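Side-chain contacts in alpha-1,2-Mannosidase (Trichoderma reesei, PDB 1HCU), which probably trims alpha-1,2-linked mannose residues from high-mannose N-glycans as a calcium-dependent glycosidase of family 47: residues D49-W54 with N102-G107; A34-D39 with L78-Q83; A356-V361 with G374-A379; Y400-T405 with K409-A414. One frame throughout, in Å; residues are numbered along the deposited sequence.

Contact 1: D49-W54 with N102-G107; sequences DERNGW and NIRYLG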
loop_
_atom_site.group_PDB
_atom_site.type_symbol
_atom_site.label_atom_id
_atom_site.label_comp_id
_atom_site.label_asym_id
_atom_site.label_seq_id
_atom_site.Cartn_x
_atom_site.Cartn_y
_atom_site.Cartn_z
ATOM N N ASP A 49 15.292 -1.061 13.677
ATOM C CA ASP A 49 15.165 0.261 13.085
ATOM C C ASP A 49 15.341 0.196 11.560
ATOM O O ASP A 49 16.185 0.896 10.997
ATOM C CB ASP A 49 16.181 1.223 13.713
ATOM C CG ASP A 49 15.731 1.743 15.077
ATOM O OD1 ASP A 49 14.592 2.248 15.175
ATOM O OD2 ASP A 49 16.514 1.660 16.052
ATOM N N GLU A 50 14.538 -0.648 10.904
ATOM C CA GLU A 50 14.588 -0.818 9.443
ATOM C C GLU A 50 14.224 0.474 8.728
ATOM O O GLU A 50 14.597 0.687 7.579
ATOM C CB GLU A 50 13.605 -1.899 8.967
ATOM C CG GLU A 50 13.846 -3.296 9.509
ATOM C CD GLU A 50 12.858 -4.326 8.947
ATOM O OE1 GLU A 50 11.626 -4.088 9.008
ATOM O OE2 GLU A 50 13.315 -5.378 8.447
ATOM N N ARG A 51 13.476 1.323 9.417
ATOM C CA ARG A 51 13.033 2.585 8.849
ATOM C C ARG A 51 13.923 3.737 9.308
ATOM O O ARG A 51 13.438 4.817 9.660
ATOM C CB ARG A 51 11.579 2.837 9.256
ATOM C CG ARG A 51 10.590 3.031 8.102
ATOM C CD ARG A 51 10.646 1.905 7.060
ATOM N NE ARG A 51 11.723 2.129 6.098
ATOM C CZ ARG A 51 12.176 1.219 5.246
ATOM N NH1 ARG A 51 11.646 -0.001 5.220
ATOM N NH2 ARG A 51 13.183 1.524 4.439
ATOM N N ASN A 52 15.227 3.493 9.323
ATOM C CA ASN A 52 16.196 4.516 9.707
ATOM C C ASN A 52 16.076 5.047 11.145
ATOM O O ASN A 52 16.659 6.075 11.480
ATOM C CB ASN A 52 16.124 5.676 8.707
ATOM C CG ASN A 52 16.398 5.227 7.286
ATOM O OD1 ASN A 52 17.489 4.763 6.975
ATOM N ND2 ASN A 52 15.400 5.346 6.422
ATOM N N GLY A 53 15.316 4.351 11.985
ATOM C CA GLY A 53 15.185 4.759 13.369
ATOM C C GLY A 53 14.424 6.038 13.677
ATOM O O GLY A 53 14.649 6.657 14.722
ATOM N N TRP A 54 13.524 6.441 12.787
ATOM C CA TRP A 54 12.743 7.643 13.015
ATOM C C TRP A 54 11.427 7.356 13.752
ATOM O O TRP A 54 10.677 8.279 14.061
ATOM C CB TRP A 54 12.459 8.367 11.686
ATOM C CG TRP A 54 13.662 9.087 11.116
ATOM C CD1 TRP A 54 14.539 9.894 11.799
ATOM C CD2 TRP A 54 14.104 9.083 9.750
ATOM N NE1 TRP A 54 15.497 10.388 10.942
ATOM C CE2 TRP A 54 15.255 9.909 9.680
ATOM C CE3 TRP A 54 13.642 8.465 8.580
ATOM C CZ2 TRP A 54 15.949 10.131 8.484
ATOM C CZ3 TRP A 54 14.335 8.687 7.388
ATOM C CH2 TRP A 54 15.478 9.515 7.355
ATOM N N ASN A 102 9.061 7.960 2.009
ATOM C CA ASN A 102 8.008 8.812 1.492
ATOM C C ASN A 102 6.599 8.358 1.859
ATOM O O ASN A 102 5.818 9.125 2.425
ATOM C CB ASN A 102 8.130 8.892 -0.034
ATOM C CG ASN A 102 6.947 9.589 -0.674
ATOM O OD1 ASN A 102 6.830 10.816 -0.628
ATOM N ND2 ASN A 102 6.050 8.807 -1.254
ATOM N N ILE A 103 6.273 7.116 1.526
ATOM C CA ILE A 103 4.939 6.585 1.779
ATOM C C ILE A 103 4.576 6.452 3.261
ATOM O O ILE A 103 3.409 6.626 3.636
ATOM C CB ILE A 103 4.742 5.214 1.061
ATOM C CG1 ILE A 103 5.610 4.136 1.712
ATOM C CG2 ILE A 103 5.089 5.352 -0.418
ATOM C CD1 ILE A 103 5.399 2.737 1.139
ATOM N N ARG A 104 5.566 6.156 4.100
ATOM C CA ARG A 104 5.315 6.008 5.539
ATOM C C ARG A 104 5.380 7.322 6.319
ATOM O O ARG A 104 4.381 7.787 6.862
ATOM C CB ARG A 104 6.312 5.027 6.168
ATOM C CG ARG A 104 6.126 3.567 5.799
ATOM C CD ARG A 104 7.007 2.698 6.684
ATOM N NE ARG A 104 6.858 1.279 6.395
ATOM C CZ ARG A 104 7.103 0.734 5.210
ATOM N NH1 ARG A 104 7.511 1.502 4.208
ATOM N NH2 ARG A 104 6.942 -0.572 5.025
ATOM N N TYR A 105 6.564 7.916 6.373
ATOM C CA TYR A 105 6.758 9.143 7.131
ATOM C C TYR A 105 6.051 10.372 6.564
ATOM O O TYR A 105 5.184 10.955 7.211
ATOM C CB TYR A 105 8.257 9.394 7.289
ATOM C CG TYR A 105 8.927 8.356 8.169
ATOM C CD1 TYR A 105 9.844 7.442 7.646
ATOM C CD2 TYR A 105 8.663 8.312 9.542
ATOM C CE1 TYR A 105 10.491 6.512 8.479
ATOM C CE2 TYR A 105 9.299 7.393 10.377
ATOM C CZ TYR A 105 10.217 6.499 9.844
ATOM O OH TYR A 105 10.888 5.639 10.689
ATOM N N LEU A 106 6.418 10.757 5.352
ATOM C CA LEU A 106 5.805 11.897 4.716
ATOM C C LEU A 106 4.284 11.672 4.627
ATOM O O LEU A 106 3.488 12.539 4.995
ATOM C CB LEU A 106 6.429 12.088 3.331
ATOM C CG LEU A 106 6.166 13.428 2.662
ATOM C CD1 LEU A 106 6.582 14.533 3.625
ATOM C CD2 LEU A 106 6.933 13.530 1.340
ATOM N N GLY A 107 3.883 10.493 4.158
ATOM C CA GLY A 107 2.460 10.188 4.058
ATOM C C GLY A 107 1.767 10.219 5.407
ATOM O O GLY A 107 0.705 10.823 5.561
#
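Tyr105 reaches from its helix into the loop between Arg51 and Trp54. Its OH donates to Arg51 O (2.9 Å), with the donor tilted 17° from the carbonyl plane. Beside the bond, Arg51 CB lies 3.2 Å from Tyr105 OH, and CG of the same arginine rests against CE1. Trp54 turns its CG away from its own carbonyl carbon (chi1 -74°), which carries the CE3 edge to 3.7 Å from Tyr105 CE1 in a T-shaped pair with planes at 86°. A phenylalanine in place of Tyr105 would probably keep this pair but leave Arg51 O without that donor and the type I' turn from Arg51 to Trp54 less firmly held. Arg51, bent at chi2 and chi3, lays CD over one face of the Arg104 guanidinium, 3.7 Å from Arg104 CD. The extended Arg104 forms a salt bridge with Glu100, the predicted proton donor, and a hydrogen bond to Ser451. This is consistent with a second shell beside the predicted active site, on a helix of the (alpha/alpha)7 barrel characteristic of this glycosidase family.

Contact 2: A34-D39 with L78-Q83; sequences AFPHDD and LQYVPQ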
loop_
_atom_site.group_PDB
_atom_site.type_symbol
_atom_site.label_atom_id
_atom_site.label_comp_id
_atom_site.label_asym_id
_atom_site.label_seq_id
_atom_site.Cartn_x
_atom_site.Cartn_y
_atom_site.Cartn_z
ATOM N N ALA A 34 9.186 -1.220 22.250
ATOM C CA ALA A 34 9.929 -0.735 21.087
ATOM C C ALA A 34 10.038 0.778 20.917
ATOM O O ALA A 34 11.083 1.281 20.508
ATOM C CB ALA A 34 9.339 -1.343 19.823
ATOM N N PHE A 35 8.960 1.499 21.205
ATOM C CA PHE A 35 8.958 2.951 21.060
ATOM C C PHE A 35 10.195 3.576 21.718
ATOM O O PHE A 35 10.612 3.160 22.801
ATOM C CB PHE A 35 7.677 3.511 21.676
ATOM C CG PHE A 35 7.509 4.989 21.499
ATOM C CD1 PHE A 35 7.771 5.862 22.552
ATOM C CD2 PHE A 35 7.078 5.512 20.280
ATOM C CE1 PHE A 35 7.603 7.235 22.396
ATOM C CE2 PHE A 35 6.908 6.886 20.111
ATOM C CZ PHE A 35 7.170 7.751 21.172
ATOM N N PRO A 36 10.811 4.585 21.069
ATOM C CA PRO A 36 10.480 5.211 19.783
ATOM C C PRO A 36 11.141 4.553 18.571
ATOM O O PRO A 36 11.233 5.164 17.512
ATOM C CB PRO A 36 10.975 6.654 19.951
ATOM C CG PRO A 36 11.289 6.793 21.430
ATOM C CD PRO A 36 11.769 5.428 21.801
ATOM N N HIS A 37 11.620 3.325 18.723
ATOM C CA HIS A 37 12.255 2.631 17.606
ATOM C C HIS A 37 11.207 2.353 16.530
ATOM O O HIS A 37 10.017 2.545 16.761
ATOM C CB HIS A 37 12.908 1.343 18.096
ATOM C CG HIS A 37 14.064 1.579 19.022
ATOM N ND1 HIS A 37 15.304 1.990 18.579
ATOM C CD2 HIS A 37 14.153 1.510 20.373
ATOM C CE1 HIS A 37 16.105 2.163 19.615
ATOM N NE2 HIS A 37 15.431 1.880 20.715
ATOM N N ASP A 38 11.635 1.903 15.358
ATOM C CA ASP A 38 10.693 1.668 14.269
ATOM C C ASP A 38 9.684 0.535 14.435
ATOM O O ASP A 38 8.478 0.758 14.311
ATOM C CB ASP A 38 11.444 1.476 12.945
ATOM C CG ASP A 38 12.269 2.684 12.563
ATOM O OD1 ASP A 38 11.776 3.824 12.700
ATOM O OD2 ASP A 38 13.417 2.498 12.114
ATOM N N ASP A 39 10.159 -0.676 14.705
ATOM C CA ASP A 39 9.250 -1.813 14.820
ATOM C C ASP A 39 9.447 -2.696 16.047
ATOM O O ASP A 39 10.543 -2.813 16.588
ATOM C CB ASP A 39 9.351 -2.694 13.569
ATOM C CG ASP A 39 9.108 -1.925 12.287
ATOM O OD1 ASP A 39 7.998 -1.388 12.108
ATOM O OD2 ASP A 39 10.029 -1.859 11.452
ATOM N N LEU A 78 1.831 12.733 18.992
ATOM C CA LEU A 78 1.979 14.149 18.697
ATOM C C LEU A 78 3.090 14.781 19.547
ATOM O O LEU A 78 3.834 15.634 19.065
ATOM C CB LEU A 78 0.648 14.879 18.922
ATOM C CG LEU A 78 -0.481 14.589 17.924
ATOM C CD1 LEU A 78 -1.710 15.372 18.315
ATOM C CD2 LEU A 78 -0.059 14.975 16.518
ATOM N N GLN A 79 3.218 14.356 20.799
ATOM C CA GLN A 79 4.256 14.896 21.679
ATOM C C GLN A 79 5.641 14.456 21.212
ATOM O O GLN A 79 6.641 15.138 21.445
ATOM C CB GLN A 79 4.030 14.416 23.114
ATOM C CG GLN A 79 2.743 14.907 23.734
ATOM C CD GLN A 79 2.903 16.246 24.409
ATOM O OE1 GLN A 79 3.314 17.229 23.789
ATOM N NE2 GLN A 79 2.584 16.293 25.696
ATOM N N TYR A 80 5.685 13.307 20.546
ATOM C CA TYR A 80 6.931 12.746 20.045
ATOM C C TYR A 80 7.416 13.364 18.722
ATOM O O TYR A 80 8.615 13.609 18.558
ATOM C CB TYR A 80 6.766 11.230 19.887
ATOM C CG TYR A 80 7.901 10.542 19.161
ATOM C CD1 TYR A 80 7.676 9.885 17.951
ATOM C CD2 TYR A 80 9.198 10.548 19.679
ATOM C CE1 TYR A 80 8.711 9.249 17.274
ATOM C CE2 TYR A 80 10.247 9.916 19.009
ATOM C CZ TYR A 80 9.992 9.268 17.809
ATOM O OH TYR A 80 11.014 8.625 17.141
ATOM N N VAL A 81 6.492 13.616 17.793
ATOM C CA VAL A 81 6.843 14.173 16.479
ATOM C C VAL A 81 7.911 15.272 16.493
ATOM O O VAL A 81 8.892 15.187 15.760
ATOM C CB VAL A 81 5.588 14.710 15.726
ATOM C CG1 VAL A 81 6.004 15.343 14.394
ATOM C CG2 VAL A 81 4.609 13.569 15.468
ATOM N N PRO A 82 7.732 16.322 17.317
ATOM C CA PRO A 82 8.715 17.412 17.386
ATOM C C PRO A 82 10.109 16.931 17.789
ATOM O O PRO A 82 11.100 17.589 17.503
ATOM C CB PRO A 82 8.123 18.350 18.440
ATOM C CG PRO A 82 6.663 18.105 18.347
ATOM C CD PRO A 82 6.581 16.611 18.192
ATOM N N GLN A 83 10.180 15.789 18.465
ATOM C CA GLN A 83 11.461 15.248 18.908
ATOM C C GLN A 83 12.235 14.534 17.814
ATOM O O GLN A 83 13.456 14.432 17.890
ATOM C CB GLN A 83 11.258 14.281 20.074
ATOM C CG GLN A 83 10.947 14.950 21.391
ATOM C CD GLN A 83 10.387 13.975 22.408
ATOM O OE1 GLN A 83 9.186 13.695 22.419
ATOM N NE2 GLN A 83 11.259 13.437 23.262
#
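The Phe35 ring carries Pro36 CB over the centre of one face, 3.9 Å above the plane, and meets Tyr80 CB at its edge, in plane. The Tyr80 ring in turn has Phe35 CZ over one face, 3.5 Å from Tyr80 CG. The two rings form an inclined edge-to-face pair, with planes at 66° and centroids 4.8 Å apart, in which Phe35 supplies the edge. In both residues the ring stands opposite the backbone nitrogen (chi1 -176° for Phe35 and 170° for Tyr80), and the two side chains slide past each other in opposite directions. Pro36 fills in beside them, its CB 3.5 Å from Tyr80 CE2 and 3.4 Å from Tyr80 OH. That hydroxyl has its hydrogen-bond partner outside the contact, in Trp54 O, while His31 makes a further edge-to-face pair with Phe35. A leucine at Tyr80 would probably cost Trp54 O its hydroxyl partner and leave the Phe35 edge without an aromatic face to rest on. The peptide bond before Pro36 is cis, and His37 N bonds to Ala34 O at 2.8 Å. These features, with the backbone angles of Phe35 and Pro36, define a type VIa cis-proline turn. It leads from helix 13-33 to strand 39-41 at the surface, and its aromatic and proline side chains pack against the C-terminal part of helix 71-80.

Contact 3: A356-V361 with G374-A379; sequences AWVDSV and GFYSSA
Tyr376 holds the tight part of this contact at the far end of its ring, where its hydroxyl meets the backbone of Val358. Val358 N donates to Tyr376 OH at 3.0 Å, somewhat bent at 144°. Around this bond the packing is close: Val358 CB lies 3.2 Å from Tyr376 OH, and Val358 CG2 lies 3.5 Å from the same oxygen and 3.9 Å from Tyr376 CE2. Trp357 adds its CB, 3.8 Å from Tyr376 CE1, while its indole turns away to bond through NE1 with Ser282. With CG opposite the backbone N (chi1 175°), the tyrosine ring reaches from the helix to the loop. Ser285 also bonds to the hydroxyl, giving this buried oxygen two partners, and Trp382 meets the ring edge-to-face. Away from the tyrosine the contact falls off quickly. On the helix, Gly374, Ser377 and Ser378 are exposed; in the loop, the chain runs on to exposed Val361 and is shaped partly by its own Asx turn. There Asp359 OD2 accepts from Val361 N at 2.7 Å, on the anti side of the carboxylate and 23° out of its plane, while OD1 bonds Ser282. The arrangement ties a loop to the short helix that follows it: the loop leaves strand 354-356, and helix 373-379 precedes strand 382-383, the antiparallel neighbour of 354-356 in the sheet.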
loop_
_atom_site.group_PDB
_atom_site.type_symbol
_atom_site.label_atom_id
_atom_site.label_comp_id
_atom_site.label_asym_id
_atom_site.label_seq_id
_atom_site.Cartn_x
_atom_site.Cartn_y
_atom_site.Cartn_z
ATOM N N ALA A 356 1.027 -19.632 -7.529
ATOM C CA ALA A 356 1.034 -19.787 -8.981
ATOM C C ALA A 356 -0.028 -20.771 -9.485
ATOM O O ALA A 356 -0.648 -21.492 -8.709
ATOM C CB ALA A 356 2.421 -20.228 -9.440
ATOM N N TRP A 357 -0.233 -20.796 -10.795
ATOM C CA TRP A 357 -1.230 -21.685 -11.366
ATOM C C TRP A 357 -0.866 -22.017 -12.805
ATOM O O TRP A 357 0.221 -21.676 -13.273
ATOM C CB TRP A 357 -2.610 -21.017 -11.299
ATOM C CG TRP A 357 -2.691 -19.720 -12.062
ATOM C CD1 TRP A 357 -3.205 -19.538 -13.313
ATOM C CD2 TRP A 357 -2.201 -18.438 -11.641
ATOM N NE1 TRP A 357 -3.063 -18.227 -13.700
ATOM C CE2 TRP A 357 -2.451 -17.529 -12.693
ATOM C CE3 TRP A 357 -1.573 -17.968 -10.478
ATOM C CZ2 TRP A 357 -2.094 -16.177 -12.618
ATOM C CZ3 TRP A 357 -1.216 -16.615 -10.406
ATOM C CH2 TRP A 357 -1.477 -15.742 -11.468
ATOM N N VAL A 358 -1.764 -22.707 -13.495
ATOM C CA VAL A 358 -1.544 -23.053 -14.888
ATOM C C VAL A 358 -2.547 -22.225 -15.687
ATOM O O VAL A 358 -3.756 -22.326 -15.460
ATOM C CB VAL A 358 -1.799 -24.553 -15.148
ATOM C CG1 VAL A 358 -1.524 -24.878 -16.604
ATOM C CG2 VAL A 358 -0.913 -25.409 -14.246
ATOM N N ASP A 359 -2.054 -21.389 -16.596
ATOM C CA ASP A 359 -2.942 -20.560 -17.409
ATOM C C ASP A 359 -3.874 -21.479 -18.191
ATOM O O ASP A 359 -3.410 -22.327 -18.946
ATOM C CB ASP A 359 -2.132 -19.711 -18.385
ATOM C CG ASP A 359 -2.992 -18.728 -19.144
ATOM O OD1 ASP A 359 -2.882 -17.509 -18.872
ATOM O OD2 ASP A 359 -3.781 -19.169 -20.009
ATOM N N SER A 360 -5.182 -21.309 -18.022
ATOM C CA SER A 360 -6.152 -22.165 -18.713
ATOM C C SER A 360 -6.182 -21.997 -20.224
ATOM O O SER A 360 -6.637 -22.886 -20.937
ATOM C CB SER A 360 -7.564 -21.920 -18.179
ATOM O OG SER A 360 -8.046 -20.651 -18.581
ATOM N N VAL A 361 -5.705 -20.860 -20.714
ATOM C CA VAL A 361 -5.721 -20.606 -22.143
ATOM C C VAL A 361 -4.435 -21.015 -22.842
ATOM O O VAL A 361 -4.436 -21.920 -23.674
ATOM C CB VAL A 361 -5.993 -19.116 -22.435
ATOM C CG1 VAL A 361 -5.891 -18.842 -23.927
ATOM C CG2 VAL A 361 -7.378 -18.740 -21.926
ATOM N N GLY A 374 -2.916 -32.329 -5.265
ATOM C CA GLY A 374 -4.341 -32.360 -4.984
ATOM C C GLY A 374 -4.874 -30.994 -4.591
ATOM O O GLY A 374 -5.996 -30.634 -4.955
ATOM N N PHE A 375 -4.075 -30.223 -3.856
ATOM C CA PHE A 375 -4.522 -28.903 -3.431
ATOM C C PHE A 375 -4.853 -28.026 -4.642
ATOM O O PHE A 375 -5.891 -27.375 -4.666
ATOM C CB PHE A 375 -3.470 -28.231 -2.529
ATOM C CG PHE A 375 -3.870 -26.861 -2.056
ATOM C CD1 PHE A 375 -3.483 -25.732 -2.760
ATOM C CD2 PHE A 375 -4.686 -26.703 -0.938
ATOM C CE1 PHE A 375 -3.901 -24.455 -2.371
ATOM C CE2 PHE A 375 -5.114 -25.432 -0.537
ATOM C CZ PHE A 375 -4.719 -24.302 -1.260
ATOM N N TYR A 376 -3.996 -28.034 -5.658
ATOM C CA TYR A 376 -4.241 -27.222 -6.850
ATOM C C TYR A 376 -5.532 -27.616 -7.572
ATOM O O TYR A 376 -6.264 -26.761 -8.043
ATOM C CB TYR A 376 -3.057 -27.318 -7.830
ATOM C CG TYR A 376 -3.290 -26.586 -9.145
ATOM C CD1 TYR A 376 -3.565 -25.210 -9.170
ATOM C CD2 TYR A 376 -3.248 -27.273 -10.365
ATOM C CE1 TYR A 376 -3.797 -24.541 -10.390
ATOM C CE2 TYR A 376 -3.473 -26.620 -11.578
ATOM C CZ TYR A 376 -3.749 -25.263 -11.586
ATOM O OH TYR A 376 -4.008 -24.641 -12.786
ATOM N N SER A 377 -5.805 -28.911 -7.661
ATOM C CA SER A 377 -7.004 -29.379 -8.338
ATOM C C SER A 377 -8.286 -28.730 -7.833
ATOM O O SER A 377 -9.136 -28.346 -8.628
ATOM C CB SER A 377 -7.119 -30.903 -8.221
ATOM O OG SER A 377 -6.110 -31.538 -8.988
ATOM N N SER A 378 -8.428 -28.604 -6.519
ATOM C CA SER A 378 -9.634 -27.999 -5.968
ATOM C C SER A 378 -9.501 -26.518 -5.600
ATOM O O SER A 378 -10.488 -25.791 -5.634
ATOM C CB SER A 378 -10.108 -28.787 -4.746
ATOM O OG SER A 378 -9.176 -28.708 -3.680
ATOM N N ALA A 379 -8.293 -26.068 -5.265
ATOM C CA ALA A 379 -8.091 -24.676 -4.879
ATOM C C ALA A 379 -7.871 -23.729 -6.055
ATOM O O ALA A 379 -8.279 -22.567 -6.007
ATOM C CB ALA A 379 -6.927 -24.569 -3.918
#

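Contact 4: Y400-T405 with K409-A414; sequences YAYRVT and KWQDLA
Two aromatic faces receive CH-pi contacts. Ala401 CB sits over the six-membered ring of Trp410, 3.5 Å from its centroid, and Gln411 CG sits over the Tyr402 ring, 3.6 Å from that centroid. Beyond CG the Gln411 chain runs on extended, laying its amide nearly flat on the tyrosine, with the planes 7° apart. Tyr402 presents this face with its CG turned opposite the backbone N (chi1 175°). Gln411 NE2 is also held by a hydrogen bond to Ile464 O, which fixes the amide's rotation. Apolar contact closes the space between the backbones: Tyr402 CB and Trp410 CB meet at 3.6 Å, at the edge of the tyrosine ring. No hydrogen bond crosses between the two segments. Thr405 OG1 donates to Ala401 O at 3.0 Å and also bonds Asp407 N; Thr405 N reaches the same carbonyl oxygen from the opposite face of its plane. Although Thr405 OG1 lies 3.2 Å from Trp410 NE1, the angle is too poor for a hydrogen bond. Among charges, Lys409 NZ pairs with Asp412 OD1 at 3.4 Å, while Asp412 OD2 also bridges to Arg15. The segments form an antiparallel helical hairpin, with axes 8.8 Å apart at 166°. Helix 326-344 brings Ile333 against Ala401 and Trp410, helix 312-323 packs on Tyr400 and Val404, and helix 451-465 covers Tyr402 and Gln411.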
loop_
_atom_site.group_PDB
_atom_site.type_symbol
_atom_site.label_atom_id
_atom_site.label_comp_id
_atom_site.label_asym_id
_atom_site.label_seq_id
_atom_site.Cartn_x
_atom_site.Cartn_y
_atom_site.Cartn_z
ATOM N N TYR A 400 -12.803 -1.839 -0.520
ATOM C CA TYR A 400 -13.332 -1.121 -1.682
ATOM C C TYR A 400 -14.570 -1.811 -2.257
ATOM O O TYR A 400 -15.538 -1.136 -2.643
ATOM C CB TYR A 400 -12.288 -0.999 -2.795
ATOM C CG TYR A 400 -11.272 0.105 -2.600
ATOM C CD1 TYR A 400 -10.076 -0.134 -1.923
ATOM C CD2 TYR A 400 -11.498 1.391 -3.114
ATOM C CE1 TYR A 400 -9.127 0.869 -1.764
ATOM C CE2 TYR A 400 -10.554 2.408 -2.958
ATOM C CZ TYR A 400 -9.367 2.134 -2.283
ATOM O OH TYR A 400 -8.408 3.107 -2.151
ATOM N N ALA A 401 -14.532 -3.146 -2.323
ATOM C CA ALA A 401 -15.654 -3.926 -2.851
ATOM C C ALA A 401 -16.938 -3.608 -2.077
ATOM O O ALA A 401 -18.008 -3.416 -2.675
ATOM C CB ALA A 401 -15.344 -5.418 -2.777
ATOM N N TYR A 402 -16.822 -3.522 -0.755
ATOM C CA TYR A 402 -17.968 -3.205 0.090
ATOM C C TYR A 402 -18.440 -1.758 -0.117
ATOM O O TYR A 402 -19.633 -1.508 -0.269
ATOM C CB TYR A 402 -17.633 -3.438 1.576
ATOM C CG TYR A 402 -18.753 -3.013 2.495
ATOM C CD1 TYR A 402 -18.682 -1.823 3.216
ATOM C CD2 TYR A 402 -19.942 -3.745 2.553
ATOM C CE1 TYR A 402 -19.762 -1.364 3.956
ATOM C CE2 TYR A 402 -21.031 -3.294 3.292
ATOM C CZ TYR A 402 -20.936 -2.101 3.985
ATOM O OH TYR A 402 -22.027 -1.625 4.668
ATOM N N ARG A 403 -17.504 -0.811 -0.132
ATOM C CA ARG A 403 -17.851 0.602 -0.321
ATOM C C ARG A 403 -18.545 0.874 -1.646
ATOM O O ARG A 403 -19.317 1.828 -1.754
ATOM C CB ARG A 403 -16.605 1.495 -0.228
ATOM C CG ARG A 403 -15.896 1.480 1.124
ATOM C CD ARG A 403 -16.819 1.906 2.256
ATOM N NE ARG A 403 -17.551 3.113 1.898
ATOM C CZ ARG A 403 -18.519 3.657 2.632
ATOM N NH1 ARG A 403 -18.882 3.111 3.782
ATOM N NH2 ARG A 403 -19.138 4.741 2.196
ATOM N N VAL A 404 -18.261 0.057 -2.660
ATOM C CA VAL A 404 -18.899 0.259 -3.958
ATOM C C VAL A 404 -20.205 -0.523 -4.128
ATOM O O VAL A 404 -21.052 -0.114 -4.915
ATOM C CB VAL A 404 -17.944 -0.082 -5.146
ATOM C CG1 VAL A 404 -17.878 -1.586 -5.385
ATOM C CG2 VAL A 404 -18.409 0.636 -6.398
ATOM N N THR A 405 -20.382 -1.630 -3.404
ATOM C CA THR A 405 -21.618 -2.416 -3.536
ATOM C C THR A 405 -22.626 -2.244 -2.396
ATOM O O THR A 405 -23.840 -2.283 -2.617
ATOM C CB THR A 405 -21.358 -3.942 -3.625
ATOM O OG1 THR A 405 -20.821 -4.408 -2.380
ATOM C CG2 THR A 405 -20.405 -4.276 -4.753
ATOM N N LYS A 409 -22.047 -8.913 2.428
ATOM C CA LYS A 409 -21.283 -10.117 2.145
ATOM C C LYS A 409 -19.790 -9.801 2.223
ATOM O O LYS A 409 -18.997 -10.608 2.705
ATOM C CB LYS A 409 -21.623 -10.623 0.745
ATOM C CG LYS A 409 -21.690 -12.138 0.624
ATOM C CD LYS A 409 -20.383 -12.790 1.008
ATOM C CE LYS A 409 -20.633 -14.056 1.818
ATOM N NZ LYS A 409 -21.447 -13.784 3.046
ATOM N N TRP A 410 -19.412 -8.619 1.748
ATOM C CA TRP A 410 -18.009 -8.226 1.744
ATOM C C TRP A 410 -17.482 -8.030 3.148
ATOM O O TRP A 410 -16.337 -8.371 3.442
ATOM C CB TRP A 410 -17.811 -6.956 0.903
ATOM C CG TRP A 410 -18.165 -7.184 -0.540
ATOM C CD1 TRP A 410 -19.310 -6.800 -1.171
ATOM C CD2 TRP A 410 -17.402 -7.922 -1.509
ATOM N NE1 TRP A 410 -19.314 -7.252 -2.467
ATOM C CE2 TRP A 410 -18.157 -7.944 -2.703
ATOM C CE3 TRP A 410 -16.155 -8.569 -1.483
ATOM C CZ2 TRP A 410 -17.709 -8.588 -3.864
ATOM C CZ3 TRP A 410 -15.710 -9.209 -2.639
ATOM C CH2 TRP A 410 -16.486 -9.212 -3.812
ATOM N N GLN A 411 -18.320 -7.486 4.021
ATOM C CA GLN A 411 -17.907 -7.303 5.397
ATOM C C GLN A 411 -17.659 -8.672 6.012
ATOM O O GLN A 411 -16.732 -8.838 6.798
ATOM C CB GLN A 411 -18.983 -6.576 6.181
ATOM C CG GLN A 411 -19.224 -5.182 5.695
ATOM C CD GLN A 411 -20.306 -4.505 6.479
ATOM O OE1 GLN A 411 -21.446 -4.966 6.496
ATOM N NE2 GLN A 411 -19.963 -3.411 7.145
ATOM N N ASP A 412 -18.481 -9.653 5.649
ATOM C CA ASP A 412 -18.318 -11.003 6.193
ATOM C C ASP A 412 -16.989 -11.605 5.744
ATOM O O ASP A 412 -16.294 -12.246 6.533
ATOM C CB ASP A 412 -19.479 -11.911 5.762
ATOM C CG ASP A 412 -20.813 -11.490 6.368
ATOM O OD1 ASP A 412 -21.864 -11.854 5.798
ATOM O OD2 ASP A 412 -20.818 -10.804 7.413
ATOM N N LEU A 413 -16.630 -11.393 4.482
ATOM C CA LEU A 413 -15.370 -11.917 3.974
ATOM C C LEU A 413 -14.206 -11.265 4.712
ATOM O O LEU A 413 -13.283 -11.950 5.149
ATOM C CB LEU A 413 -15.251 -11.662 2.469
ATOM C CG LEU A 413 -16.336 -12.339 1.630
ATOM C CD1 LEU A 413 -16.128 -11.988 0.168
ATOM C CD2 LEU A 413 -16.298 -13.852 1.844
ATOM N N ALA A 414 -14.261 -9.944 4.862
ATOM C CA ALA A 414 -13.211 -9.207 5.563
ATOM C C ALA A 414 -13.086 -9.712 6.997
ATOM O O ALA A 414 -11.976 -9.890 7.514
ATOM C CB ALA A 414 -13.524 -7.716 5.565
#

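How the contacts relate
Contacts 1 and 2 form one neighbourhood, their centres 11 Å apart and their segments alternating along the chain. Asp38 and His37 of 34-39 probably hydrogen-bond to Gly53 and Asp49 of 49-54. Contact 1 is buried and mixes charge, hydrogen bonding and rings near a predicted catalytic residue, whereas contact 2 is a surface contact of rings and proline. Contacts 3 and 4 touch neither each other nor the first pair. Both are buried, but contact 3 lies far from the chain's centre. Contact 4 alone joins two helices; neither it nor contact 2 has a clear hydrogen bond between its segments. The other three each set a loop against a helix through a tyrosine.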